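Local coordinates for protein 3-carboxy-cis,cis-muconate cycloisomerase (PDB 1Q5N) that is a mostly helical, four-subunit enzyme of the cycloisomerase class, built on the fold of the fumarase and adenylosuccinate lyase superfamily, at residues 162-171 with 434-445; 370-378 with 427-435. All blocks are in the same frame, centred on the assembly; numbering follows the deposited sequence.

Interaction 1: residues 162-171 with 434-445; sequences LPITLGHKLA and YLGNIQDQIDAV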
loop_
_atom_site.group_PDB
_atom_site.type_symbol
_atom_site.label_atom_id
_atom_site.label_comp_id
_atom_site.label_asym_id
_atom_site.label_seq_id
_atom_site.Cartn_x
_atom_site.Cartn_y
_atom_site.Cartn_z
ATOM N N LEU A 162 -15.924 30.644 -6.931
ATOM C CA LEU A 162 -16.687 31.341 -7.968
ATOM C C LEU A 162 -17.822 30.404 -8.319
ATOM O O LEU A 162 -17.744 29.202 -8.056
ATOM C CB LEU A 162 -15.835 31.586 -9.200
ATOM C CG LEU A 162 -14.675 32.583 -9.161
ATOM C CD1 LEU A 162 -14.007 32.594 -10.564
ATOM C CD2 LEU A 162 -15.183 34.021 -8.800
ATOM N N PRO A 163 -18.901 30.933 -8.923
ATOM C CA PRO A 163 -20.052 30.087 -9.292
ATOM C C PRO A 163 -19.702 29.069 -10.364
ATOM O O PRO A 163 -18.818 29.322 -11.174
ATOM C CB PRO A 163 -21.073 31.091 -9.872
ATOM C CG PRO A 163 -20.538 32.454 -9.468
ATOM C CD PRO A 163 -19.041 32.285 -9.499
ATOM N N ILE A 164 -20.393 27.930 -10.355
ATOM C CA ILE A 164 -20.293 26.920 -11.459
ATOM C C ILE A 164 -21.756 26.458 -11.604
ATOM O O ILE A 164 -22.652 27.139 -11.081
ATOM C CB ILE A 164 -19.396 25.657 -11.102
ATOM C CG1 ILE A 164 -19.962 24.931 -9.853
ATOM C CG2 ILE A 164 -17.966 26.103 -10.864
ATOM C CD1 ILE A 164 -19.348 23.547 -9.611
ATOM N N THR A 165 -22.028 25.367 -12.334
ATOM C CA THR A 165 -23.402 24.829 -12.357
ATOM C C THR A 165 -23.269 23.353 -11.976
ATOM O O THR A 165 -22.215 22.738 -12.165
ATOM C CB THR A 165 -24.121 24.926 -13.736
ATOM O OG1 THR A 165 -23.477 24.054 -14.669
ATOM C CG2 THR A 165 -24.102 26.395 -14.280
ATOM N N LEU A 166 -24.324 22.794 -11.405
ATOM C CA LEU A 166 -24.307 21.413 -11.020
ATOM C C LEU A 166 -24.049 20.591 -12.275
ATOM O O LEU A 166 -23.335 19.597 -12.244
ATOM C CB LEU A 166 -25.642 21.039 -10.409
ATOM C CG LEU A 166 -25.844 19.537 -10.209
ATOM C CD1 LEU A 166 -24.739 19.045 -9.302
ATOM C CD2 LEU A 166 -27.228 19.213 -9.582
ATOM N N GLY A 167 -24.626 21.026 -13.393
ATOM C CA GLY A 167 -24.437 20.308 -14.639
ATOM C C GLY A 167 -22.963 20.216 -14.989
ATOM O O GLY A 167 -22.532 19.247 -15.617
ATOM N N HIS A 168 -22.166 21.221 -14.639
ATOM C CA HIS A 168 -20.752 21.106 -14.972
ATOM C C HIS A 168 -20.055 19.941 -14.145
ATOM O O HIS A 168 -19.257 19.198 -14.698
ATOM C CB HIS A 168 -20.050 22.415 -14.735
ATOM C CG HIS A 168 -18.675 22.458 -15.321
ATOM N ND1 HIS A 168 -17.597 22.958 -14.636
ATOM C CD2 HIS A 168 -18.221 22.118 -16.553
ATOM C CE1 HIS A 168 -16.531 22.935 -15.419
ATOM N NE2 HIS A 168 -16.881 22.428 -16.589
ATOM N N LYS A 169 -20.355 19.803 -12.848
ATOM C CA LYS A 169 -19.806 18.686 -12.079
ATOM C C LYS A 169 -20.236 17.363 -12.746
ATOM O O LYS A 169 -19.418 16.446 -12.927
ATOM C CB LYS A 169 -20.356 18.674 -10.642
ATOM C CG LYS A 169 -19.825 19.724 -9.702
ATOM C CD LYS A 169 -20.388 19.452 -8.323
ATOM C CE LYS A 169 -19.656 20.227 -7.232
ATOM N NZ LYS A 169 -18.220 19.856 -7.045
ATOM N N LEU A 170 -21.520 17.273 -13.122
ATOM C CA LEU A 170 -22.050 16.065 -13.756
ATOM C C LEU A 170 -21.374 15.772 -15.106
ATOM O O LEU A 170 -21.098 14.594 -15.429
ATOM C CB LEU A 170 -23.572 16.167 -13.928
ATOM C CG LEU A 170 -24.301 16.066 -12.571
ATOM C CD1 LEU A 170 -25.750 16.594 -12.667
ATOM C CD2 LEU A 170 -24.302 14.624 -12.169
ATOM N N ALA A 171 -21.075 16.824 -15.877
ATOM C CA ALA A 171 -20.416 16.600 -17.160
ATOM C C ALA A 171 -18.983 16.087 -16.919
ATOM O O ALA A 171 -18.496 15.209 -17.650
ATOM C CB ALA A 171 -20.406 17.900 -18.003
ATOM N N TYR A 434 -21.334 35.095 -14.607
ATOM C CA TYR A 434 -19.898 34.869 -14.531
ATOM C C TYR A 434 -19.534 33.381 -14.552
ATOM O O TYR A 434 -18.872 32.886 -13.632
ATOM C CB TYR A 434 -19.361 35.545 -13.258
ATOM C CG TYR A 434 -17.902 35.848 -13.364
ATOM C CD1 TYR A 434 -17.438 36.640 -14.397
ATOM C CD2 TYR A 434 -16.999 35.405 -12.403
ATOM C CE1 TYR A 434 -16.130 36.997 -14.478
ATOM C CE2 TYR A 434 -15.687 35.755 -12.467
ATOM C CZ TYR A 434 -15.254 36.560 -13.513
ATOM O OH TYR A 434 -13.942 36.939 -13.636
ATOM N N LEU A 435 -19.992 32.687 -15.591
ATOM C CA LEU A 435 -19.786 31.260 -15.745
ATOM C C LEU A 435 -18.799 30.891 -16.852
ATOM O O LEU A 435 -18.618 29.727 -17.148
ATOM C CB LEU A 435 -21.132 30.595 -15.984
ATOM C CG LEU A 435 -22.119 30.679 -14.818
ATOM C CD1 LEU A 435 -23.522 30.210 -15.286
ATOM C CD2 LEU A 435 -21.647 29.797 -13.647
ATOM N N GLY A 436 -18.159 31.891 -17.451
ATOM C CA GLY A 436 -17.181 31.651 -18.500
ATOM C C GLY A 436 -17.639 30.687 -19.587
ATOM O O GLY A 436 -18.749 30.814 -20.103
ATOM N N ASN A 437 -16.818 29.704 -19.944
ATOM C CA ASN A 437 -17.245 28.803 -21.000
ATOM C C ASN A 437 -17.802 27.485 -20.476
ATOM O O ASN A 437 -17.656 26.452 -21.122
ATOM C CB ASN A 437 -16.094 28.532 -21.983
ATOM C CG ASN A 437 -15.120 27.458 -21.465
ATOM O OD1 ASN A 437 -14.942 27.276 -20.248
ATOM N ND2 ASN A 437 -14.471 26.769 -22.390
ATOM N N ILE A 438 -18.476 27.501 -19.325
ATOM C CA ILE A 438 -19.039 26.248 -18.810
ATOM C C ILE A 438 -20.032 25.544 -19.758
ATOM O O ILE A 438 -20.074 24.324 -19.810
ATOM C CB ILE A 438 -19.701 26.462 -17.421
ATOM C CG1 ILE A 438 -18.630 26.460 -16.333
ATOM C CG2 ILE A 438 -20.726 25.406 -17.156
ATOM C CD1 ILE A 438 -19.197 26.684 -14.979
ATOM N N GLN A 439 -20.837 26.308 -20.502
ATOM C CA GLN A 439 -21.818 25.715 -21.419
ATOM C C GLN A 439 -21.120 25.066 -22.599
ATOM O O GLN A 439 -21.559 24.011 -23.048
ATOM C CB GLN A 439 -22.864 26.772 -21.857
ATOM C CG GLN A 439 -23.670 27.314 -20.620
ATOM C CD GLN A 439 -24.255 26.193 -19.789
ATOM O OE1 GLN A 439 -24.608 25.151 -20.324
ATOM N NE2 GLN A 439 -24.381 26.396 -18.478
ATOM N N ASP A 440 -20.020 25.660 -23.077
ATOM C CA ASP A 440 -19.248 25.038 -24.160
ATOM C C ASP A 440 -18.704 23.686 -23.654
ATOM O O ASP A 440 -18.712 22.671 -24.398
ATOM C CB ASP A 440 -18.021 25.890 -24.582
ATOM C CG ASP A 440 -18.389 27.175 -25.330
ATOM O OD1 ASP A 440 -19.579 27.346 -25.693
ATOM O OD2 ASP A 440 -17.484 28.018 -25.555
ATOM N N GLN A 441 -18.218 23.654 -22.395
ATOM C CA GLN A 441 -17.666 22.398 -21.845
ATOM C C GLN A 441 -18.754 21.354 -21.713
ATOM O O GLN A 441 -18.535 20.185 -22.083
ATOM C CB GLN A 441 -16.973 22.621 -20.499
ATOM C CG GLN A 441 -15.630 23.400 -20.598
ATOM C CD GLN A 441 -15.010 23.631 -19.215
ATOM O OE1 GLN A 441 -14.769 22.675 -18.463
ATOM N NE2 GLN A 441 -14.762 24.896 -18.873
ATOM N N ILE A 442 -19.930 21.750 -21.217
ATOM C CA ILE A 442 -20.982 20.765 -21.109
ATOM C C ILE A 442 -21.373 20.255 -22.528
ATOM O O ILE A 442 -21.584 19.056 -22.716
ATOM C CB ILE A 442 -22.208 21.341 -20.365
ATOM C CG1 ILE A 442 -21.788 21.676 -18.912
ATOM C CG2 ILE A 442 -23.408 20.363 -20.476
ATOM C CD1 ILE A 442 -22.911 22.237 -18.005
ATOM N N ASP A 443 -21.455 21.148 -23.525
ATOM C CA ASP A 443 -21.812 20.711 -24.880
ATOM C C ASP A 443 -20.732 19.763 -25.426
ATOM O O ASP A 443 -21.043 18.787 -26.119
ATOM C CB ASP A 443 -21.935 21.892 -25.873
ATOM C CG ASP A 443 -23.177 22.741 -25.641
ATOM O OD1 ASP A 443 -24.218 22.201 -25.199
ATOM O OD2 ASP A 443 -23.100 23.962 -25.923
ATOM N N ALA A 444 -19.469 20.113 -25.176
ATOM C CA ALA A 444 -18.359 19.300 -25.637
ATOM C C ALA A 444 -18.488 17.879 -25.068
ATOM O O ALA A 444 -18.319 16.919 -25.837
ATOM C CB ALA A 444 -17.014 19.945 -25.260
ATOM N N VAL A 445 -18.838 17.700 -23.776
ATOM C CA VAL A 445 -18.957 16.323 -23.326
ATOM C C VAL A 445 -20.201 15.625 -23.822
ATOM O O VAL A 445 -20.182 14.408 -23.955
ATOM C CB VAL A 445 -18.794 16.089 -21.768
ATOM C CG1 VAL A 445 -18.171 17.265 -21.107
ATOM C CG2 VAL A 445 -20.050 15.600 -21.169
HETATM O O HOH W 1 -17.257 30.764 -12.845
#
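His168 and Gln441 make the direct hydrogen bond of this contact, His168 NE2 donating to Gln441 OE1 over 2.8 Å. With CG anti to the backbone N (chi1 -168°), the end of the imidazole comes up to Gln441 and holds the oxygen in its ring plane. The NE2 donor stands above the carbonyl plane of Gln441, not on a lone pair, and the ring and amide planes are 82° apart. Gln441 suits the place because its amide works at both ends: Gln441 NE2 donates to Asn437 OD1 at 2.8 Å, which fixes the amide's rotation, and OE1 also accepts from Thr229 N of the second subunit. Two backbone carbonyls, both acceptors, are joined by a water that donates to Pro163 O at 2.7 Å and to Tyr434 O at 2.8 Å.

In the fold, strand 163-165, outermost within this chain in a small antiparallel sheet, runs into the long helix 166-191. The C-terminal helix 438-447 lies alongside; the axes of the short segments 166-171 and 438-445 approach to 9.5 Å at 36°. Thr165 is the N-cap, its OG1 accepting from His168 N and bonding to Arg148 O as well.

Apolar packing fills the rest. Ile438 lays CG1 over the centre of the His168 ring, a CH-pi contact 4.1 Å from the centroid, and sends CD1 on to the backbone of Ile164. Gly167, having no side chain, admits Ile442 CD1 to 3.6 Å from Gly167 C. The small Ala171 likewise lets both methyls of Val445 close on its CB, while Leu435 rests CD2 against the carbonyl oxygens of Pro163 and Ile164.

Interaction 2: residues 370-378 with 427-435; sequences IMAEAVMMA and EIFKPESYL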
loop_
_atom_site.group_PDB
_atom_site.type_symbol
_atom_site.label_atom_id
_atom_site.label_comp_id
_atom_site.label_asym_id
_atom_site.label_seq_id
_atom_site.Cartn_x
_atom_site.Cartn_y
_atom_site.Cartn_z
ATOM N N ILE A 370 -17.820 37.094 -3.304
ATOM C CA ILE A 370 -17.348 36.204 -4.360
ATOM C C ILE A 370 -17.536 36.789 -5.781
ATOM O O ILE A 370 -16.942 36.278 -6.732
ATOM C CB ILE A 370 -18.016 34.751 -4.273
ATOM C CG1 ILE A 370 -19.547 34.815 -4.152
ATOM C CG2 ILE A 370 -17.481 33.990 -3.060
ATOM C CD1 ILE A 370 -20.306 34.806 -5.465
ATOM N N MET A 371 -18.338 37.859 -5.921
ATOM C CA MET A 371 -18.542 38.487 -7.230
ATOM C C MET A 371 -17.575 39.629 -7.475
ATOM O O MET A 371 -17.644 40.317 -8.491
ATOM C CB MET A 371 -19.990 39.003 -7.372
ATOM C CG MET A 371 -21.054 37.898 -7.272
ATOM S SD MET A 371 -20.778 36.676 -8.615
ATOM C CE MET A 371 -21.090 37.651 -10.033
ATOM N N ALA A 372 -16.644 39.820 -6.556
ATOM C CA ALA A 372 -15.701 40.924 -6.671
ATOM C C ALA A 372 -14.930 40.949 -7.974
ATOM O O ALA A 372 -14.741 42.012 -8.587
ATOM C CB ALA A 372 -14.721 40.901 -5.509
ATOM N N GLU A 373 -14.450 39.801 -8.411
ATOM C CA GLU A 373 -13.682 39.844 -9.637
ATOM C C GLU A 373 -14.583 40.078 -10.875
ATOM O O GLU A 373 -14.162 40.749 -11.805
ATOM C CB GLU A 373 -12.731 38.634 -9.718
ATOM C CG GLU A 373 -13.076 37.520 -10.602
ATOM C CD GLU A 373 -11.861 36.619 -10.821
ATOM O OE1 GLU A 373 -11.113 36.430 -9.829
ATOM O OE2 GLU A 373 -11.658 36.092 -11.941
ATOM N N ALA A 374 -15.827 39.606 -10.835
ATOM C CA ALA A 374 -16.767 39.855 -11.911
ATOM C C ALA A 374 -16.974 41.412 -12.002
ATOM O O ALA A 374 -16.947 41.984 -13.104
ATOM C CB ALA A 374 -18.122 39.144 -11.615
ATOM N N VAL A 375 -17.153 42.091 -10.861
ATOM C CA VAL A 375 -17.338 43.555 -10.871
ATOM C C VAL A 375 -16.107 44.266 -11.453
ATOM O O VAL A 375 -16.199 45.247 -12.193
ATOM C CB VAL A 375 -17.588 44.117 -9.442
ATOM C CG1 VAL A 375 -17.703 45.640 -9.497
ATOM C CG2 VAL A 375 -18.857 43.498 -8.851
ATOM N N MET A 376 -14.945 43.749 -11.105
ATOM C CA MET A 376 -13.714 44.300 -11.584
ATOM C C MET A 376 -13.555 44.163 -13.125
ATOM O O MET A 376 -13.050 45.083 -13.775
ATOM C CB MET A 376 -12.594 43.612 -10.834
ATOM C CG MET A 376 -11.347 44.411 -10.764
ATOM S SD MET A 376 -10.087 43.316 -11.316
ATOM C CE MET A 376 -10.220 43.619 -13.156
ATOM N N MET A 377 -13.980 43.022 -13.692
ATOM C CA MET A 377 -13.923 42.794 -15.160
ATOM C C MET A 377 -14.891 43.735 -15.902
ATOM O O MET A 377 -14.568 44.228 -16.976
ATOM C CB MET A 377 -14.308 41.352 -15.523
ATOM C CG MET A 377 -13.359 40.293 -15.032
ATOM S SD MET A 377 -11.771 40.383 -15.839
ATOM C CE MET A 377 -10.719 40.866 -14.481
ATOM N N ALA A 378 -16.082 43.951 -15.341
ATOM C CA ALA A 378 -17.069 44.851 -15.944
ATOM C C ALA A 378 -16.567 46.290 -15.957
ATOM O O ALA A 378 -16.897 47.039 -16.871
ATOM C CB ALA A 378 -18.379 44.786 -15.181
ATOM N N GLU A 427 -27.299 43.087 -12.999
ATOM C CA GLU A 427 -26.902 42.032 -13.922
ATOM C C GLU A 427 -25.468 41.590 -13.664
ATOM O O GLU A 427 -25.157 40.406 -13.687
ATOM C CB GLU A 427 -27.056 42.486 -15.375
ATOM C CG GLU A 427 -28.512 42.576 -15.830
ATOM C CD GLU A 427 -29.232 41.215 -15.865
ATOM O OE1 GLU A 427 -29.683 40.690 -14.802
ATOM O OE2 GLU A 427 -29.343 40.661 -16.984
ATOM N N ILE A 428 -24.598 42.555 -13.429
ATOM C CA ILE A 428 -23.219 42.268 -13.126
ATOM C C ILE A 428 -23.115 41.387 -11.851
ATOM O O ILE A 428 -22.279 40.515 -11.771
ATOM C CB ILE A 428 -22.439 43.599 -13.018
ATOM C CG1 ILE A 428 -22.041 44.019 -14.439
ATOM C CG2 ILE A 428 -21.183 43.451 -12.150
ATOM C CD1 ILE A 428 -21.984 45.528 -14.637
ATOM N N PHE A 429 -24.011 41.567 -10.898
ATOM C CA PHE A 429 -23.974 40.772 -9.677
ATOM C C PHE A 429 -24.683 39.404 -9.692
ATOM O O PHE A 429 -24.698 38.735 -8.665
ATOM C CB PHE A 429 -24.495 41.596 -8.474
ATOM C CG PHE A 429 -23.423 42.409 -7.794
ATOM C CD1 PHE A 429 -22.989 43.616 -8.342
ATOM C CD2 PHE A 429 -22.813 41.941 -6.620
ATOM C CE1 PHE A 429 -21.952 44.343 -7.740
ATOM C CE2 PHE A 429 -21.780 42.649 -6.008
ATOM C CZ PHE A 429 -21.344 43.850 -6.561
ATOM N N LYS A 430 -25.277 39.001 -10.819
ATOM C CA LYS A 430 -25.942 37.699 -10.897
ATOM C C LYS A 430 -24.898 36.621 -11.160
ATOM O O LYS A 430 -24.091 36.745 -12.079
ATOM C CB LYS A 430 -26.998 37.671 -12.011
ATOM C CG LYS A 430 -28.065 38.747 -11.847
ATOM C CD LYS A 430 -29.387 38.499 -12.606
ATOM C CE LYS A 430 -30.447 39.531 -12.101
ATOM N NZ LYS A 430 -31.895 39.132 -12.221
ATOM N N PRO A 431 -24.905 35.549 -10.347
ATOM C CA PRO A 431 -23.970 34.399 -10.438
ATOM C C PRO A 431 -23.870 33.868 -11.865
ATOM O O PRO A 431 -22.778 33.547 -12.334
ATOM C CB PRO A 431 -24.577 33.357 -9.508
ATOM C CG PRO A 431 -25.366 34.159 -8.516
ATOM C CD PRO A 431 -25.947 35.330 -9.321
ATOM N N GLU A 432 -25.018 33.809 -12.548
ATOM C CA GLU A 432 -25.129 33.357 -13.947
ATOM C C GLU A 432 -24.334 34.203 -14.909
ATOM O O GLU A 432 -24.010 33.758 -16.003
ATOM C CB GLU A 432 -26.567 33.444 -14.472
ATOM C CG GLU A 432 -27.556 32.646 -13.695
ATOM C CD GLU A 432 -28.278 33.455 -12.637
ATOM O OE1 GLU A 432 -27.654 34.312 -11.959
ATOM O OE2 GLU A 432 -29.495 33.193 -12.478
ATOM N N SER A 433 -24.037 35.431 -14.547
ATOM C CA SER A 433 -23.329 36.231 -15.517
ATOM C C SER A 433 -21.797 36.001 -15.480
ATOM O O SER A 433 -21.029 36.641 -16.231
ATOM C CB SER A 433 -23.642 37.687 -15.247
ATOM O OG SER A 433 -22.868 38.096 -14.123
ATOM N N TYR A 434 -21.334 35.095 -14.607
ATOM C CA TYR A 434 -19.898 34.869 -14.531
ATOM C C TYR A 434 -19.534 33.381 -14.552
ATOM O O TYR A 434 -18.872 32.886 -13.632
ATOM C CB TYR A 434 -19.361 35.545 -13.258
ATOM C CG TYR A 434 -17.902 35.848 -13.364
ATOM C CD1 TYR A 434 -17.438 36.640 -14.397
ATOM C CD2 TYR A 434 -16.999 35.405 -12.403
ATOM C CE1 TYR A 434 -16.130 36.997 -14.478
ATOM C CE2 TYR A 434 -15.687 35.755 -12.467
ATOM C CZ TYR A 434 -15.254 36.560 -13.513
ATOM O OH TYR A 434 -13.942 36.939 -13.636
ATOM N N LEU A 435 -19.992 32.687 -15.591
ATOM C CA LEU A 435 -19.786 31.260 -15.745
ATOM C C LEU A 435 -18.799 30.891 -16.852
ATOM O O LEU A 435 -18.618 29.727 -17.148
ATOM C CB LEU A 435 -21.132 30.595 -15.984
ATOM C CG LEU A 435 -22.119 30.679 -14.818
ATOM C CD1 LEU A 435 -23.522 30.210 -15.286
ATOM C CD2 LEU A 435 -21.647 29.797 -13.647
#
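Met371 reaches into the bend of 427-435 with a chain folded at both chi2 and chi3. This curls its terminal methyl back among backbone carbonyls, with Met371 CE 3.6 Å from Ile428 O and 3.7 Å from Lys430 O. A flexible, unbranched side chain suits a place lined by backbone carbonyls at a bend. The bend itself is tied by Lys430 O, which accepts from both Ser433 N and Ser433 OG, the hydroxyl bond measuring 2.7 Å from Ser433 OG to Lys430 O and lying in the carbonyl plane.

Glu373 comes next. A chi1 of 104°, off the staggered positions, and an extended chain beyond CG carry the carboxylate to the phenol, the side chain crossing Tyr434 at about a right angle: Tyr434 OH donates to the anti lone pair of Glu373 OE2 at 3.0 Å, and that oxygen sits at the ring's edge, in its plane. Ala374 is small enough for the ring to lie flat on the helix; its CB stands over the ring centre, 3.8 Å from the Tyr434 centroid, in a CH-pi contact. Val375 turns CG2 onto Phe429, 3.4 Å from Phe429 CE1 and as near to CZ, while the same methyl touches Ile428 CG2. Met377 crosses the tyrosine at its hydroxyl end, with CG beside OH. Ala378 closes the row, its CB 3.7 Å from Ile428 CD1.

Phe429 also packs on helix 406-410, and Tyr434 on Ala204 of the second subunit. The arrangement is a helix packed against the loop and 3-10 turn that leave helix 422-428, within the C-terminal region of the adenylosuccinate lyase family.

Along the chain the order is 162-171, 370-378, 427-435 and 434-445, so interaction 2 forms within the long excursion that interaction 1 closes. Their centres lie about 16 Å apart, on the same side of the chain's centre, and they share Tyr434 and Leu435, which lie in the connection between helix 422-428 and helix 438-447. They also touch directly: Leu162 CD2 lies 3.5 Å from Ile370 O, and Pro163 CG 3.8 Å from Pro431 O. Interaction 2 is the more peripheral, in the C-terminal helical region, while interaction 1 brings the last helix back to the start of helix 166-191. Both meet the second subunit, which links this corner of the fold to the assembly.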